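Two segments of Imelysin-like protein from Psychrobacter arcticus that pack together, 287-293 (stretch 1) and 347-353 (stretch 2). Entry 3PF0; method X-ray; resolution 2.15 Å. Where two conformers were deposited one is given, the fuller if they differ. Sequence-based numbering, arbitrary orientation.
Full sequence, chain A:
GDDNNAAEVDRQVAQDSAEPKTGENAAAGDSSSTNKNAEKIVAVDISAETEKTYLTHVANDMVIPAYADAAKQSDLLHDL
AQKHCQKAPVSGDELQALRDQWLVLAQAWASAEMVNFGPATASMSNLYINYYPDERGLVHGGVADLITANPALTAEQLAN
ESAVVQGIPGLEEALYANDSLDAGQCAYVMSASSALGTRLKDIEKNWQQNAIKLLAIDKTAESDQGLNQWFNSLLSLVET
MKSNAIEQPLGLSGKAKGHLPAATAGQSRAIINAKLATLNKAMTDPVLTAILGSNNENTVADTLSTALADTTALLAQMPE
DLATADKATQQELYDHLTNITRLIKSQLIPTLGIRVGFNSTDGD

Stretch 1 287-293: VLTAILG
Stretch 2 (347-353) QLIPTLG

The contact is built around two leucine methyls. Leu 292 CD2, reaching from the first stretch, lies 3.8 Å from Leu 348 CD1 and 3.9 Å from Leu 352 CD2, so one methyl touches residues spaced a helical turn apart on the second stretch. Leu 352 CD2 also meets Ile 291 CG2 at 3.9 Å, and Leu 288 CD1 at 4.1 Å completes its set. These are van der Waals distances between saturated carbons; no hydrogen bond crosses the interface, and the small contact, 223 Å² summed over both sides, rests on shape and the exclusion of water.

The rotamers carry the leucines into place. Leu 288 and Leu 348 are t,p (chi1 178° and -175°, chi2 60° and 68°), whereas Leu 292 and Leu 352 are m,t (-60°/162° and -69°/161°). All four send CA-to-CB sideways to the other stretch, yet their ends come nearer, so the branched tips make the contact. Ile 291, m,t at -72°/160°, points its CA-to-CB bond toward the partner.

Behind these side chains two helical segments cross steeply, neither parallel nor antiparallel, and keep their backbones well apart: the nearest CA pair, Leu 292 CA to Thr 351 CA, is 7.2 Å apart and sets the register. Stretch 1 enters already helical and stays so through Leu 292, with phi from -63° to -77° and psi from -29° at Thr 289 to -42° at Ile 291; Leu 292 N bonds to Leu 288 O at 3.0 Å. Gly 293 then leaves helical values at -88°/44°, although its N still reaches Thr 289 O at 2.8 Å. A CB there would clash with that same oxygen, at 2.9 Å.

Stretch 2 enters already helical, remains so at least through Thr 351, and kinks at Pro 350, whose N has no hydrogen to give the preceding turn. The turn is nevertheless held by Leu 352 N to Leu 348 O, 3.1 Å, which ties together two residues of the apolar patch. Gly 353 closes it in a Schellman motif at phi 67°, psi 22°, a positive phi that favours glycine; its N makes a weak bond to Pro 350 O at 3.2 Å.

The polar edge is Thr 351. With CA-to-CB toward stretch 1 and chi1 at -64° (m), it offers its methyl across the gap, Thr 351 CG2 to Leu 292 CD2 at 3.9 Å, while Thr 351 OG1 donates to Gln 347 O at 2.7 Å. The rule: satisfy the hydroxyl within its own helix and spend the methyl on the neighbour.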

# COMPACT_ATOMS: atom_id res chain seq x y z
N VAL A 287 -16.62 -14.30 4.79
CA VAL A 287 -17.72 -13.82 3.95
C VAL A 287 -17.46 -14.22 2.49
O VAL A 287 -18.39 -14.66 1.81
CB VAL A 287 -17.94 -12.28 4.12
CG1 VAL A 287 -19.13 -11.78 3.29
CG2 VAL A 287 -18.14 -11.92 5.59
N LEU A 288 -16.20 -14.13 2.03
CA LEU A 288 -15.83 -14.49 0.67
C LEU A 288 -15.73 -16.01 0.49
O LEU A 288 -16.16 -16.51 -0.55
CB LEU A 288 -14.51 -13.81 0.24
CG LEU A 288 -13.99 -14.15 -1.16
CD1 LEU A 288 -15.00 -13.76 -2.25
CD2 LEU A 288 -12.62 -13.54 -1.40
N THR A 289 -15.15 -16.73 1.48
CA THR A 289 -14.99 -18.20 1.41
C THR A 289 -16.36 -18.89 1.36
O THR A 289 -16.47 -19.96 0.76
CB THR A 289 -14.11 -18.74 2.56
OG1 THR A 289 -14.71 -18.43 3.82
CG2 THR A 289 -12.67 -18.22 2.51
N ALA A 290 -17.41 -18.26 1.95
CA ALA A 290 -18.79 -18.77 1.93
C ALA A 290 -19.40 -18.61 0.53
O ALA A 290 -20.17 -19.47 0.10
CB ALA A 290 -19.64 -18.04 2.97
N ILE A 291 -19.04 -17.52 -0.18
CA ILE A 291 -19.49 -17.23 -1.55
C ILE A 291 -18.85 -18.27 -2.50
O ILE A 291 -19.54 -18.80 -3.37
CB ILE A 291 -19.15 -15.75 -1.94
CG1 ILE A 291 -20.08 -14.77 -1.18
CG2 ILE A 291 -19.22 -15.52 -3.45
CD1 ILE A 291 -19.59 -13.31 -1.09
N LEU A 292 -17.55 -18.57 -2.29
CA LEU A 292 -16.80 -19.54 -3.10
C LEU A 292 -17.16 -20.98 -2.77
O LEU A 292 -17.13 -21.83 -3.66
CB LEU A 292 -15.28 -19.34 -2.93
CG LEU A 292 -14.69 -17.98 -3.30
CD1 LEU A 292 -13.32 -17.81 -2.67
CD2 LEU A 292 -14.60 -17.80 -4.81
N GLY A 293 -17.50 -21.24 -1.50
CA GLY A 293 -17.83 -22.57 -1.00
C GLY A 293 -19.29 -22.97 -1.12
O GLY A 293 -19.85 -23.54 -0.18
N GLN A 347 -8.40 -19.08 -11.42
CA GLN A 347 -9.28 -19.84 -10.52
C GLN A 347 -10.26 -18.93 -9.78
O GLN A 347 -11.45 -19.20 -9.78
CB GLN A 347 -8.48 -20.68 -9.52
CG GLN A 347 -7.93 -21.99 -10.10
CD GLN A 347 -7.25 -22.87 -9.07
OE1 GLN A 347 -7.60 -22.88 -7.88
NE2 GLN A 347 -6.30 -23.67 -9.52
N LEU A 348 -9.77 -17.84 -9.15
CA LEU A 348 -10.64 -16.95 -8.37
C LEU A 348 -11.64 -16.13 -9.22
O LEU A 348 -12.84 -16.18 -8.94
CB LEU A 348 -9.83 -16.02 -7.45
CG LEU A 348 -10.63 -15.10 -6.50
CD1 LEU A 348 -11.33 -15.90 -5.41
CD2 LEU A 348 -9.75 -14.03 -5.90
N ILE A 349 -11.14 -15.34 -10.20
CA ILE A 349 -11.96 -14.47 -11.05
C ILE A 349 -13.02 -15.29 -11.87
O ILE A 349 -14.19 -14.90 -11.81
CB ILE A 349 -11.06 -13.54 -11.93
CG1 ILE A 349 -10.55 -12.35 -11.08
CG2 ILE A 349 -11.78 -13.06 -13.20
CD1 ILE A 349 -9.42 -11.48 -11.69
N PRO A 350 -12.70 -16.43 -12.56
CA PRO A 350 -13.77 -17.15 -13.29
C PRO A 350 -14.82 -17.82 -12.38
O PRO A 350 -15.96 -17.95 -12.81
CB PRO A 350 -13.01 -18.19 -14.10
CG PRO A 350 -11.74 -18.39 -13.38
CD PRO A 350 -11.39 -17.07 -12.78
N THR A 351 -14.43 -18.22 -11.14
CA THR A 351 -15.35 -18.83 -10.16
C THR A 351 -16.36 -17.78 -9.71
O THR A 351 -17.54 -18.09 -9.59
CB THR A 351 -14.56 -19.44 -8.99
OG1 THR A 351 -13.75 -20.50 -9.48
CG2 THR A 351 -15.46 -19.98 -7.89
N LEU A 352 -15.90 -16.53 -9.52
CA LEU A 352 -16.76 -15.41 -9.12
C LEU A 352 -17.57 -14.86 -10.32
O LEU A 352 -18.40 -13.96 -10.13
CB LEU A 352 -15.93 -14.29 -8.47
CG LEU A 352 -15.31 -14.61 -7.09
CD1 LEU A 352 -14.17 -13.65 -6.77
CD2 LEU A 352 -16.36 -14.57 -5.98
N GLY A 353 -17.33 -15.39 -11.52
CA GLY A 353 -18.00 -15.00 -12.75
C GLY A 353 -17.70 -13.60 -13.25
O GLY A 353 -18.49 -13.03 -14.01